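Local coordinates for chitin-binding domain 3 protein (Micromonospora aurantiaca ATCC 27029, PDB 5OPF), which is a copper-dependent lytic polysaccharide monooxygenase that probably breaks chains of cellulose or chitin by oxidation, at residues A[167-172]-A[188-193]; A[114-119]-A[134-139]; A[50-55]-A[74-79]. One frame throughout, in Å; residues are numbered along the deposited sequence.

Contact 1 of 3, residues A[167-172]-A[188-193]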
loop_
_atom_site.group_PDB
_atom_site.type_symbol
_atom_site.label_atom_id
_atom_site.label_comp_id
_atom_site.label_asym_id
_atom_site.label_seq_id
_atom_site.Cartn_x
_atom_site.Cartn_y
_atom_site.Cartn_z
ATOM N N THR A 167 4.814 -13.043 13.271
ATOM C CA THR A 167 6.260 -12.899 13.370
ATOM C C THR A 167 6.828 -12.910 11.961
ATOM O O THR A 167 6.274 -13.542 11.052
ATOM C CB THR A 167 6.923 -14.011 14.215
ATOM O OG1 THR A 167 6.683 -15.285 13.603
ATOM C CG2 THR A 167 6.389 -13.987 15.640
ATOM N N GLY A 168 7.925 -12.185 11.773
ATOM C CA GLY A 168 8.596 -12.187 10.488
ATOM C C GLY A 168 7.866 -11.387 9.411
ATOM O O GLY A 168 7.019 -10.522 9.674
ATOM N N ARG A 169 8.236 -11.698 8.167
ATOM C CA ARG A 169 7.789 -10.952 6.996
ATOM C C ARG A 169 6.299 -11.134 6.737
ATOM O O ARG A 169 5.789 -12.261 6.704
ATOM C CB ARG A 169 8.564 -11.441 5.774
ATOM C CG ARG A 169 8.089 -10.878 4.446
ATOM C CD ARG A 169 8.881 -11.409 3.273
ATOM N NE ARG A 169 10.213 -10.834 3.115
ATOM C CZ ARG A 169 10.459 -9.709 2.441
ATOM N NH1 ARG A 169 9.462 -9.025 1.904
ATOM N NH2 ARG A 169 11.698 -9.276 2.281
ATOM N N HIS A 170 5.625 -10.008 6.487
ATOM C CA HIS A 170 4.187 -9.945 6.234
ATOM C C HIS A 170 3.891 -8.811 5.257
ATOM O O HIS A 170 4.778 -8.041 4.883
ATOM C CB HIS A 170 3.426 -9.806 7.562
ATOM C CG HIS A 170 3.239 -11.114 8.233
ATOM N ND1 HIS A 170 2.319 -12.023 7.764
ATOM C CD2 HIS A 170 3.884 -11.699 9.271
ATOM C CE1 HIS A 170 2.394 -13.114 8.505
ATOM N NE2 HIS A 170 3.339 -12.948 9.419
ATOM N N VAL A 171 2.626 -8.729 4.841
ATOM C CA VAL A 171 2.141 -7.631 4.017
ATOM C C VAL A 171 0.931 -7.006 4.701
ATOM O O VAL A 171 0.023 -7.715 5.155
ATOM C CB VAL A 171 1.784 -8.101 2.591
ATOM C CG1 VAL A 171 1.338 -6.927 1.728
ATOM C CG2 VAL A 171 2.977 -8.798 1.930
ATOM N N VAL A 172 0.936 -5.678 4.782
ATOM C CA VAL A 172 -0.214 -4.875 5.172
ATOM C C VAL A 172 -0.921 -4.444 3.892
ATOM O O VAL A 172 -0.283 -4.029 2.918
ATOM C CB VAL A 172 0.235 -3.641 5.981
ATOM C CG1 VAL A 172 -0.971 -2.870 6.504
ATOM C CG2 VAL A 172 1.164 -4.033 7.128
ATOM N N CYS A 188 -0.324 -1.896 -0.721
ATOM C CA CYS A 188 0.438 -2.959 -0.063
ATOM C C CYS A 188 1.680 -2.370 0.574
ATOM O O CYS A 188 2.401 -1.618 -0.092
ATOM C CB CYS A 188 0.896 -4.002 -1.082
ATOM S SG CYS A 188 -0.420 -5.020 -1.719
ATOM N N SER A 189 1.956 -2.743 1.828
ATOM C CA SER A 189 3.195 -2.358 2.507
ATOM C C SER A 189 3.877 -3.600 3.071
ATOM O O SER A 189 3.257 -4.368 3.822
ATOM C CB SER A 189 2.942 -1.407 3.683
ATOM O OG SER A 189 2.278 -0.236 3.267
ATOM N N ASP A 190 5.154 -3.780 2.746
ATOM C CA ASP A 190 5.914 -4.904 3.277
ATOM C C ASP A 190 6.481 -4.565 4.648
ATOM O O ASP A 190 7.112 -3.520 4.840
ATOM C CB ASP A 190 7.017 -5.291 2.296
ATOM C CG ASP A 190 6.454 -5.682 0.952
ATOM O OD1 ASP A 190 5.905 -6.807 0.872
ATOM O OD2 ASP A 190 6.531 -4.849 -0.005
ATOM N N VAL A 191 6.236 -5.457 5.608
ATOM C CA VAL A 191 6.651 -5.243 6.988
ATOM C C VAL A 191 7.278 -6.512 7.538
ATOM O O VAL A 191 7.126 -7.604 6.988
ATOM C CB VAL A 191 5.481 -4.784 7.893
ATOM C CG1 VAL A 191 4.895 -3.486 7.383
ATOM C CG2 VAL A 191 4.420 -5.868 8.012
ATOM N N ASP A 192 7.974 -6.364 8.659
ATOM C CA ASP A 192 8.522 -7.505 9.380
ATOM C C ASP A 192 8.171 -7.302 10.845
ATOM O O ASP A 192 8.620 -6.329 11.461
ATOM C CB ASP A 192 10.030 -7.608 9.157
ATOM C CG ASP A 192 10.611 -8.920 9.662
ATOM O OD1 ASP A 192 10.225 -9.376 10.761
ATOM O OD2 ASP A 192 11.465 -9.507 8.951
ATOM N N PHE A 193 7.352 -8.198 11.394
ATOM C CA PHE A 193 6.901 -8.128 12.781
ATOM C C PHE A 193 7.974 -8.541 13.784
ATOM O O PHE A 193 7.725 -8.507 14.998
ATOM C CB PHE A 193 5.611 -8.954 12.957
ATOM C CG PHE A 193 4.379 -8.259 12.435
ATOM C CD1 PHE A 193 3.651 -7.434 13.264
ATOM C CD2 PHE A 193 3.959 -8.419 11.131
ATOM C CE1 PHE A 193 2.528 -6.766 12.807
ATOM C CE2 PHE A 193 2.833 -7.756 10.659
ATOM C CZ PHE A 193 2.114 -6.919 11.497
HETATM O O HOH W 1 6.643 -8.732 2.642
HETATM O O HOH W 2 -0.574 -0.647 3.599
#
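H170 and V191 pair through their backbones: H170 N gives its hydrogen to V191 O at 2.9 Å, and the return bond from V191 N to H170 O is almost straight, 179° at the hydrogen. V172 and S189 repeat the exchange further along, and F193 N closes the end of the ladder on G168 O. Between them, V171 CA approaches S189 O at 3.5 Å in a CA-H...O contact.

On the face of H170, V172, S189 and V191 the packing is largely apolar, and F193 comes in from just past the strand end. V172 CG2 touches V191 CG1 and V191 CG2, each at 3.8 Å, the two branched side chains crossing nearly at right angles. H170 CB lies at the edge of the F193 ring, 3.8 Å from CE2. The imidazole suits this buried place because T118 and Q120 take up its two nitrogens.

The face of R169, V171, D190 and D192 is mixed: V171 packs on C188, while R169 NH1 and D190 OD1 stay 4.3 Å apart, linked by a water that accepts from the arginine and donates to both D190 OD1 and H170 O; their direct partners are W89 O and R10. D192 OD1, bonded to G194 N, comes 3.3 Å from CA of G168, whose positive phi favours glycine.

A disulfide ties C188 to C70. The segments form the open end of the 169-178/183-192 beta hairpin, part of the immunoglobulin-like beta-sandwich of these monooxygenases.

Contact 2 of 3, residues A[114-119]-A[134-139]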
loop_
_atom_site.group_PDB
_atom_site.type_symbol
_atom_site.label_atom_id
_atom_site.label_comp_id
_atom_site.label_asym_id
_atom_site.label_seq_id
_atom_site.Cartn_x
_atom_site.Cartn_y
_atom_site.Cartn_z
ATOM N N ARG A 114 -9.487 0.869 5.744
ATOM C CA ARG A 114 -9.400 -0.473 6.302
ATOM C C ARG A 114 -7.963 -0.957 6.199
ATOM O O ARG A 114 -7.319 -0.798 5.159
ATOM C CB ARG A 114 -10.330 -1.427 5.553
ATOM C CG ARG A 114 -11.788 -1.123 5.789
ATOM C CD ARG A 114 -12.736 -1.880 4.862
ATOM N NE ARG A 114 -14.105 -1.411 5.062
ATOM C CZ ARG A 114 -15.089 -1.529 4.180
ATOM N NH1 ARG A 114 -14.898 -2.151 3.026
ATOM N NH2 ARG A 114 -16.271 -1.005 4.457
ATOM N N VAL A 115 -7.469 -1.557 7.281
ATOM C CA VAL A 115 -6.118 -2.110 7.352
ATOM C C VAL A 115 -6.214 -3.614 7.572
ATOM O O VAL A 115 -6.777 -4.073 8.579
ATOM C CB VAL A 115 -5.285 -1.445 8.460
ATOM C CG1 VAL A 115 -3.893 -2.088 8.566
ATOM C CG2 VAL A 115 -5.170 0.054 8.232
ATOM N N TYR A 116 -5.650 -4.368 6.635
ATOM C CA TYR A 116 -5.555 -5.818 6.695
ATOM C C TYR A 116 -4.087 -6.212 6.850
ATOM O O TYR A 116 -3.187 -5.519 6.363
ATOM C CB TYR A 116 -6.065 -6.450 5.382
ATOM C CG TYR A 116 -7.519 -6.185 5.084
ATOM C CD1 TYR A 116 -7.925 -5.032 4.428
ATOM C CD2 TYR A 116 -8.493 -7.088 5.464
ATOM C CE1 TYR A 116 -9.253 -4.788 4.177
ATOM C CE2 TYR A 116 -9.832 -6.846 5.213
ATOM C CZ TYR A 116 -10.201 -5.688 4.573
ATOM O OH TYR A 116 -11.537 -5.424 4.317
ATOM N N VAL A 117 -3.834 -7.355 7.493
ATOM C CA VAL A 117 -2.497 -7.932 7.559
ATOM C C VAL A 117 -2.590 -9.410 7.220
ATOM O O VAL A 117 -3.525 -10.107 7.633
ATOM C CB VAL A 117 -1.832 -7.713 8.938
ATOM C CG1 VAL A 117 -0.506 -8.464 9.059
ATOM C CG2 VAL A 117 -1.610 -6.227 9.188
ATOM N N THR A 118 -1.578 -9.902 6.511
ATOM C CA THR A 118 -1.500 -11.311 6.173
ATOM C C THR A 118 -1.436 -12.180 7.425
ATOM O O THR A 118 -0.939 -11.779 8.486
ATOM C CB THR A 118 -0.311 -11.579 5.238
ATOM O OG1 THR A 118 0.873 -10.954 5.737
ATOM C CG2 THR A 118 -0.605 -11.029 3.862
ATOM N N LYS A 119 -1.978 -13.379 7.280
ATOM C CA LYS A 119 -2.010 -14.368 8.339
ATOM C C LYS A 119 -0.679 -15.107 8.435
ATOM O O LYS A 119 0.001 -15.347 7.432
ATOM C CB LYS A 119 -3.131 -15.368 8.047
ATOM C CG LYS A 119 -4.513 -14.739 8.016
ATOM C CD LYS A 119 -5.530 -15.573 7.230
ATOM C CE LYS A 119 -6.856 -14.843 7.109
ATOM N NZ LYS A 119 -7.885 -15.670 6.410
ATOM N N LEU A 134 -5.675 -12.394 4.051
ATOM C CA LEU A 134 -5.765 -11.147 4.806
ATOM C C LEU A 134 -6.799 -11.223 5.923
ATOM O O LEU A 134 -7.891 -11.779 5.751
ATOM C CB LEU A 134 -6.168 -10.003 3.884
ATOM C CG LEU A 134 -5.141 -9.604 2.835
ATOM C CD1 LEU A 134 -5.753 -8.553 1.916
ATOM C CD2 LEU A 134 -3.853 -9.082 3.459
ATOM N N GLU A 135 -6.466 -10.624 7.062
ATOM C CA GLU A 135 -7.385 -10.428 8.177
ATOM C C GLU A 135 -7.540 -8.930 8.426
ATOM O O GLU A 135 -6.548 -8.187 8.433
ATOM C CB GLU A 135 -6.802 -11.082 9.437
ATOM C CG GLU A 135 -7.670 -10.951 10.672
ATOM C CD GLU A 135 -7.039 -11.527 11.911
ATOM O OE1 GLU A 135 -5.883 -11.991 11.860
ATOM O OE2 GLU A 135 -7.721 -11.534 12.962
ATOM N N LEU A 136 -8.775 -8.480 8.646
ATOM C CA LEU A 136 -9.013 -7.082 9.008
ATOM C C LEU A 136 -8.532 -6.831 10.434
ATOM O O LEU A 136 -9.026 -7.462 11.379
ATOM C CB LEU A 136 -10.503 -6.762 8.894
ATOM C CG LEU A 136 -10.914 -5.310 9.169
ATOM C CD1 LEU A 136 -10.418 -4.361 8.095
ATOM C CD2 LEU A 136 -12.427 -5.214 9.312
ATOM N N VAL A 137 -7.589 -5.892 10.603
ATOM C CA VAL A 137 -6.961 -5.650 11.902
ATOM C C VAL A 137 -7.007 -4.189 12.347
ATOM O O VAL A 137 -6.610 -3.883 13.476
ATOM C CB VAL A 137 -5.512 -6.174 11.950
ATOM C CG1 VAL A 137 -5.469 -7.687 11.791
ATOM C CG2 VAL A 137 -4.638 -5.497 10.899
ATOM N N GLY A 138 -7.486 -3.282 11.491
ATOM C CA GLY A 138 -7.746 -1.912 11.904
ATOM C C GLY A 138 -8.704 -1.265 10.935
ATOM O O GLY A 138 -8.819 -1.692 9.786
ATOM N N GLN A 139 -9.442 -0.263 11.410
ATOM C CA GLN A 139 -10.436 0.385 10.554
ATOM C C GLN A 139 -10.855 1.703 11.181
ATOM O O GLN A 139 -11.115 1.760 12.387
ATOM C CB GLN A 139 -11.673 -0.509 10.370
ATOM C CG GLN A 139 -12.754 0.060 9.433
ATOM C CD GLN A 139 -13.852 -0.956 9.097
ATOM O OE1 GLN A 139 -14.290 -1.047 7.947
ATOM N NE2 GLN A 139 -14.321 -1.699 10.106
#
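A classic beta bulge, with V137 and G138 both facing V115, shifts the register of this antiparallel strand pair by one residue. V115 O is gripped by two amides, V137 N at 2.8 Å and G138 N at 3.1 Å, and V115 N in turn donates to G138 O. Past the bulge, V117 and E135 exchange a regular pair of backbone bonds.

V137 CG1 is anti to the carbonyl carbon (chi1 -64°), which puts CG2 between the backbone N and the carbonyl carbon, from where it reaches V117 CG2 at 3.6 Å. On the other face the ring of Y116 offers one side to L136, whose CD1 sits 4.0 Å from the centroid in a CH-pi contact; beside it, L134 CB packs on Y116 CB at 3.9 Å. R114 and Q139 run alongside each other, and R114 NE donates to Q139 OE1 at 2.9 Å. Long chains suit this spot, since the arginine NE meets the end of the glutamine while their CG groups also approach.

E135, on the same face as V115 and V117 but partly exposed, forms a salt bridge with R166. V115 and V117 point into the sandwich, against V100 and F98 of strand 97-104, and V115 and V137 touch A161 of strand 154-162. Strand 110-118 thus lies between 134-140 and 169-178.

Contact 3 of 3, residues A[50-55]-A[74-79]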
loop_
_atom_site.group_PDB
_atom_site.type_symbol
_atom_site.label_atom_id
_atom_site.label_comp_id
_atom_site.label_asym_id
_atom_site.label_seq_id
_atom_site.Cartn_x
_atom_site.Cartn_y
_atom_site.Cartn_z
ATOM N N GLY A 50 -1.244 7.992 -6.767
ATOM C CA GLY A 50 -2.391 7.813 -7.641
ATOM C C GLY A 50 -2.849 6.384 -7.856
ATOM O O GLY A 50 -3.414 6.066 -8.905
ATOM N N LEU A 51 -2.642 5.518 -6.862
ATOM C CA LEU A 51 -2.961 4.091 -7.007
ATOM C C LEU A 51 -4.425 3.847 -6.623
ATOM O O LEU A 51 -4.759 3.281 -5.570
ATOM C CB LEU A 51 -1.986 3.237 -6.206
ATOM C CG LEU A 51 -1.697 1.851 -6.803
ATOM C CD1 LEU A 51 -0.563 1.202 -6.018
ATOM C CD2 LEU A 51 -2.926 0.954 -6.843
ATOM N N PHE A 52 -5.312 4.274 -7.534
ATOM C CA PHE A 52 -6.744 4.218 -7.300
ATOM C C PHE A 52 -7.497 3.587 -8.461
ATOM O O PHE A 52 -7.041 3.574 -9.613
ATOM C CB PHE A 52 -7.344 5.607 -6.970
ATOM C CG PHE A 52 -7.219 6.620 -8.077
ATOM C CD1 PHE A 52 -8.097 6.623 -9.150
ATOM C CD2 PHE A 52 -6.227 7.588 -8.031
ATOM C CE1 PHE A 52 -7.977 7.565 -10.154
ATOM C CE2 PHE A 52 -6.107 8.529 -9.039
ATOM C CZ PHE A 52 -6.983 8.514 -10.090
ATOM N N ARG A 53 -8.695 3.103 -8.113
ATOM C CA ARG A 53 -9.772 2.801 -9.040
ATOM C C ARG A 53 -10.903 3.792 -8.792
ATOM O O ARG A 53 -10.932 4.484 -7.764
ATOM C CB ARG A 53 -10.322 1.390 -8.821
ATOM C CG ARG A 53 -9.310 0.260 -9.008
ATOM C CD ARG A 53 -9.980 -1.114 -8.955
ATOM N NE ARG A 53 -10.748 -1.359 -10.167
ATOM C CZ ARG A 53 -10.242 -1.817 -11.306
ATOM N NH1 ARG A 53 -8.960 -2.150 -11.404
ATOM N NH2 ARG A 53 -11.037 -1.963 -12.355
ATOM N N GLU A 54 -11.828 3.870 -9.753
ATOM C CA GLU A 54 -13.052 4.645 -9.587
ATOM C C GLU A 54 -14.244 3.771 -9.936
ATOM O O GLU A 54 -14.146 2.868 -10.769
ATOM C CB GLU A 54 -13.032 5.932 -10.436
ATOM C CG GLU A 54 -12.002 6.915 -9.889
ATOM C CD GLU A 54 -11.886 8.216 -10.644
ATOM O OE1 GLU A 54 -12.638 8.415 -11.618
ATOM O OE2 GLU A 54 -11.039 9.046 -10.236
ATOM N N GLY A 55 -15.361 4.019 -9.260
ATOM C CA GLY A 55 -16.600 3.313 -9.545
ATOM C C GLY A 55 -16.720 1.923 -8.958
ATOM O O GLY A 55 -17.597 1.164 -9.380
ATOM N N ARG A 74 -4.762 -4.151 -11.482
ATOM C CA ARG A 74 -4.147 -3.659 -12.712
ATOM C C ARG A 74 -4.808 -2.362 -13.170
ATOM O O ARG A 74 -5.032 -2.132 -14.358
ATOM C CB ARG A 74 -4.126 -4.727 -13.810
ATOM C CG ARG A 74 -3.406 -5.987 -13.345
ATOM C CD ARG A 74 -3.173 -6.994 -14.460
ATOM N NE ARG A 74 -2.672 -8.233 -13.888
ATOM C CZ ARG A 74 -3.144 -9.448 -14.137
ATOM N NH1 ARG A 74 -4.097 -9.640 -15.037
ATOM N NH2 ARG A 74 -2.659 -10.479 -13.465
ATOM N N THR A 75 -5.068 -1.487 -12.205
ATOM C CA THR A 75 -5.721 -0.220 -12.476
ATOM C C THR A 75 -4.888 0.655 -13.415
ATOM O O THR A 75 -3.674 0.496 -13.564
ATOM C CB THR A 75 -6.030 0.510 -11.167
ATOM O OG1 THR A 75 -6.971 1.548 -11.443
ATOM C CG2 THR A 75 -4.768 1.090 -10.488
ATOM N N GLN A 76 -5.582 1.585 -14.066
ATOM C CA GLN A 76 -4.958 2.611 -14.892
ATOM C C GLN A 76 -4.030 2.010 -15.938
ATOM O O GLN A 76 -2.847 2.350 -16.043
ATOM C CB GLN A 76 -4.261 3.640 -14.029
ATOM C CG GLN A 76 -5.264 4.381 -13.190
ATOM C CD GLN A 76 -4.611 5.356 -12.282
ATOM O OE1 GLN A 76 -3.732 6.110 -12.704
ATOM N NE2 GLN A 76 -5.008 5.351 -11.012
ATOM N N SER A 77 -4.600 1.098 -16.715
ATOM C CA SER A 77 -3.931 0.519 -17.866
ATOM C C SER A 77 -2.641 -0.178 -17.479
ATOM O O SER A 77 -1.698 -0.235 -18.268
ATOM C CB SER A 77 -3.680 1.560 -18.957
ATOM O OG SER A 77 -4.896 2.157 -19.368
ATOM N N GLY A 78 -2.588 -0.711 -16.266
ATOM C CA GLY A 78 -1.458 -1.517 -15.850
ATOM C C GLY A 78 -0.272 -0.759 -15.294
ATOM O O GLY A 78 0.788 -1.359 -15.109
ATOM N N ARG A 79 -0.430 0.529 -14.977
ATOM C CA ARG A 79 0.685 1.340 -14.499
ATOM C C ARG A 79 1.422 0.691 -13.332
ATOM O O ARG A 79 2.652 0.796 -13.238
ATOM C CB ARG A 79 0.171 2.727 -14.103
ATOM C CG ARG A 79 1.190 3.598 -13.387
ATOM C CD ARG A 79 0.713 5.022 -13.241
ATOM N NE ARG A 79 0.838 5.710 -14.523
ATOM C CZ ARG A 79 0.520 6.980 -14.748
ATOM N NH1 ARG A 79 0.012 7.731 -13.781
ATOM N NH2 ARG A 79 0.713 7.500 -15.956
HETATM O O HOH W 3 -1.610 7.217 -11.496
HETATM O O HOH W 4 -8.253 -2.429 -14.438
#
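The phenyl ring of F52 carries the carboxamide nitrogen of Q76 over the centre of one face, NE2 lying 3.6 Å above the plane with the amide tilted 43° to the ring. The same ring also meets the rings of H1 and Y185, two ligands of the copper ion, which is about 6 Å from the F52 side chain.

The nitrogen does not rest on the ring alone. Q76 NE2 donates to G50 O at 2.7 Å and to F52 O at 3.0 Å, so two carbonyls fix the rotation of the amide. F52 O has a second donor in T75 OG1, 2.7 Å away, which threonine delivers by placing OG1 anti to its backbone N (chi1 -165°). T75 CG2 meanwhile packs against L51 CD2. On the far side of the amide a water joins Q76 OE1 to R79 NH1, and R53 NH1 bonds to G72 O.

An alanine in place of Q76 would probably leave G50 O without its short amide bond and open a gap over the F52 ring.

Glutamine suits the place because one NH2 group can satisfy two carbonyls while covering an aromatic face. Bonding of side-chain donors to the carbonyls of G50 and F52, with the amide over the ring, is consistent with keeping F52 in place beside the copper ligands H1 and Y185.

Overall arrangement
Contact 1 is the most deeply buried of the three, while contacts 2 and 3 are only partly so. Contacts 1 and 2 touch directly, since strands 169-178 and 110-118 are neighbours in one sheet: T118 OG1 meets both H170 ND1 and V171 N. Contact 3 reaches that sheet too, through strand 52-54 beside strand 183-192, yet it lies on the opposite side of the chain's centre from contact 1, with centres about 23 Å apart. The chemistry follows the place. Backbone ladders and packed valines serve the sandwich in contacts 1 and 2, whereas 50-55 and 74-79, near the copper, are held by side-chain donors on backbone carbonyls.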